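Local coordinates for carbonic anhydrase (Coccomyxa sp. PA, PDB 3UCK) that catalyses the reversible hydration of carbon dioxide to hydrogencarbonate as a zinc-dependent beta-class enzyme, at the interface of chains A and B. Coordinates in Å, arbitrary orientation; residue numbers count along the deposited sequence, not the author numbering. Chains: chain A/B, Carbonic anhydrase.

The interface of chains A and B. Residues chain A 38, 40, 62-66; chain B 48-51, 69.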
loop_
_atom_site.group_PDB
_atom_site.type_symbol
_atom_site.label_atom_id
_atom_site.label_comp_id
_atom_site.label_asym_id
_atom_site.label_seq_id
_atom_site.Cartn_x
_atom_site.Cartn_y
_atom_site.Cartn_z
ATOM N N GLN A 38 -6.662 19.723 19.908
ATOM C CA GLN A 38 -6.720 18.472 20.682
ATOM C C GLN A 38 -5.396 18.252 21.376
ATOM O O GLN A 38 -4.379 18.700 20.903
ATOM C CB GLN A 38 -7.034 17.249 19.778
ATOM C CG GLN A 38 -5.952 16.996 18.726
ATOM C CD GLN A 38 -6.337 15.903 17.718
ATOM O OE1 GLN A 38 -6.908 14.858 18.109
ATOM N NE2 GLN A 38 -6.043 16.149 16.404
ATOM N N PRO A 40 -4.549 14.759 22.961
ATOM C CA PRO A 40 -4.834 13.446 23.493
ATOM C C PRO A 40 -3.571 12.877 24.033
ATOM O O PRO A 40 -2.521 13.253 23.598
ATOM C CB PRO A 40 -5.241 12.693 22.258
ATOM C CG PRO A 40 -4.444 13.263 21.257
ATOM C CD PRO A 40 -4.377 14.691 21.512
ATOM N N PRO A 62 -14.324 13.363 24.268
ATOM C CA PRO A 62 -13.542 13.858 23.148
ATOM C C PRO A 62 -12.221 14.591 23.536
ATOM O O PRO A 62 -12.198 15.430 24.438
ATOM C CB PRO A 62 -14.517 14.799 22.457
ATOM C CG PRO A 62 -15.835 14.198 22.734
ATOM C CD PRO A 62 -15.766 13.587 24.077
ATOM N N GLY A 63 -11.141 14.230 22.857
ATOM C CA GLY A 63 -9.843 14.873 22.997
ATOM C C GLY A 63 -8.862 13.956 23.708
ATOM O O GLY A 63 -7.650 14.271 23.835
ATOM N N GLU A 64 -9.356 12.808 24.163
ATOM C CA GLU A 64 -8.529 11.906 24.982
ATOM C C GLU A 64 -7.732 10.857 24.213
ATOM O O GLU A 64 -6.559 10.618 24.524
ATOM C CB GLU A 64 -9.352 11.260 26.122
ATOM C CG GLU A 64 -9.639 12.237 27.308
ATOM C CD GLU A 64 -10.232 11.535 28.535
ATOM O OE1 GLU A 64 -11.496 11.548 28.666
ATOM O OE2 GLU A 64 -9.439 10.952 29.346
ATOM N N VAL A 65 -8.363 10.241 23.200
ATOM C CA VAL A 65 -7.765 9.085 22.513
ATOM C C VAL A 65 -7.948 9.160 21.013
ATOM O O VAL A 65 -9.067 9.093 20.512
ATOM C CB VAL A 65 -8.295 7.751 23.046
ATOM C CG1 VAL A 65 -9.802 7.581 22.746
ATOM C CG2 VAL A 65 -7.525 6.625 22.425
ATOM N N PHE A 66 -6.824 9.272 20.324
ATOM C CA PHE A 66 -6.702 9.288 18.883
ATOM C C PHE A 66 -6.730 7.878 18.425
ATOM O O PHE A 66 -6.070 7.055 18.984
ATOM C CB PHE A 66 -5.340 9.828 18.532
ATOM C CG PHE A 66 -5.216 10.365 17.148
ATOM C CD1 PHE A 66 -5.613 11.626 16.854
ATOM C CD2 PHE A 66 -4.631 9.638 16.162
ATOM C CE1 PHE A 66 -5.461 12.121 15.618
ATOM C CE2 PHE A 66 -4.490 10.151 14.926
ATOM C CZ PHE A 66 -4.898 11.388 14.660
ATOM N N ALA B 48 -9.225 9.817 12.294
ATOM C CA ALA B 48 -8.670 9.256 13.485
ATOM C C ALA B 48 -8.559 10.271 14.618
ATOM O O ALA B 48 -8.162 9.925 15.687
ATOM C CB ALA B 48 -7.340 8.682 13.180
ATOM N N ASP B 49 -8.949 11.505 14.359
ATOM C CA ASP B 49 -8.979 12.656 15.326
ATOM C C ASP B 49 -9.655 12.340 16.678
ATOM O O ASP B 49 -10.817 12.008 16.697
ATOM C CB ASP B 49 -9.693 13.883 14.672
ATOM C CG ASP B 49 -9.722 15.152 15.602
ATOM O OD1 ASP B 49 -8.736 15.919 15.610
ATOM O OD2 ASP B 49 -10.743 15.426 16.284
ATOM N N SER B 50 -8.934 12.494 17.791
ATOM C CA SER B 50 -9.402 12.130 19.178
ATOM C C SER B 50 -10.732 12.668 19.593
ATOM O O SER B 50 -11.295 12.216 20.591
ATOM C CB SER B 50 -8.418 12.637 20.213
ATOM O OG SER B 50 -8.100 13.971 19.953
ATOM N N ARG B 51 -11.232 13.656 18.845
ATOM C CA ARG B 51 -12.482 14.331 19.204
ATOM C C ARG B 51 -13.757 13.707 18.641
ATOM O O ARG B 51 -14.851 14.220 18.909
ATOM C CB ARG B 51 -12.391 15.795 18.794
ATOM C CG ARG B 51 -11.236 16.528 19.514
ATOM C CD ARG B 51 -10.978 17.923 18.956
ATOM N NE ARG B 51 -10.296 17.896 17.680
ATOM C CZ ARG B 51 -10.036 18.972 16.934
ATOM N NH1 ARG B 51 -10.388 20.207 17.338
ATOM N NH2 ARG B 51 -9.460 18.810 15.751
ATOM N N ARG B 69 -11.054 4.095 10.917
ATOM C CA ARG B 69 -10.632 5.495 11.238
ATOM C C ARG B 69 -9.211 5.743 10.801
ATOM O O ARG B 69 -8.332 4.919 11.041
ATOM C CB ARG B 69 -10.838 5.838 12.713
ATOM C CG ARG B 69 -12.249 6.437 12.980
ATOM C CD ARG B 69 -12.569 6.557 14.446
ATOM N NE ARG B 69 -11.916 7.771 14.976
ATOM C CZ ARG B 69 -11.807 8.056 16.267
ATOM N NH1 ARG B 69 -12.327 7.231 17.200
ATOM N NH2 ARG B 69 -11.143 9.159 16.629
HETATM O O HOH W 1 -11.173 10.819 22.901
HETATM O O HOH W 2 -11.547 9.120 19.468
#
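A:Gln38 meets B:Ser50 and B:Asp49 because its CG stands between the backbone N and the carbonyl carbon (chi1 63°) and the chain then runs extended, carrying the amide across the two-fold dimer interface of this beta-class carbonic anhydrase. Here the active-site glutamine of one chain reaches the Asp-Arg pair of the other, where it may help handle substrate. B:Asp49 has CG anti to its backbone N (chi1 -178°), which turns the carboxylate towards B:Arg51. A glutamine suits this place: it is long enough to cross, and its amide oxygen OE1 accepts the backbone N-H of B:Ser50 at 3.1 Å from N, with the donor tilted slightly from the carbonyl plane. The serine hydroxyl is modelled too close to OE1 to be interpreted. The amide NE2 lies 2.8 Å from the carboxylate OD1 of B:Asp49 without directing an N-H at it, and the two planes are turned 48° apart.

B:Asp49, which can bind the zinc in this protein, forms with B:Arg51 the Asp-Arg dyad of beta-class carbonic anhydrases, gripped side-on by two arginine nitrogens. NE forms the salt bridge to the syn lone pair of OD2 at 2.9 Å, while NH2 binds OD1 at 3.0 Å; the backbone N of B:Arg51 comes to OD2 from above the carboxylate plane. This pairing probably helps hold the aspartate away from the metal.

A:Phe66 offers a flat face to the B:Ala48 carbonyl, whose O sits 3.2 Å above the ring plane, over its centre. The small methyl of B:Ala48 probably lets the backbone come this near, its CB touching ring atom CE2 at 3.7 Å. A:Gly63, with positive phi, a conformation glycine readily adopts, gives its N-H to B:Ser50 O. A water joins that O to the backbone N atoms of A:Glu64 and A:Val65. A second water links the guanidinium of B:Arg69 to strand 65-70 of chain A, 2.7 Å from A:Val65 O.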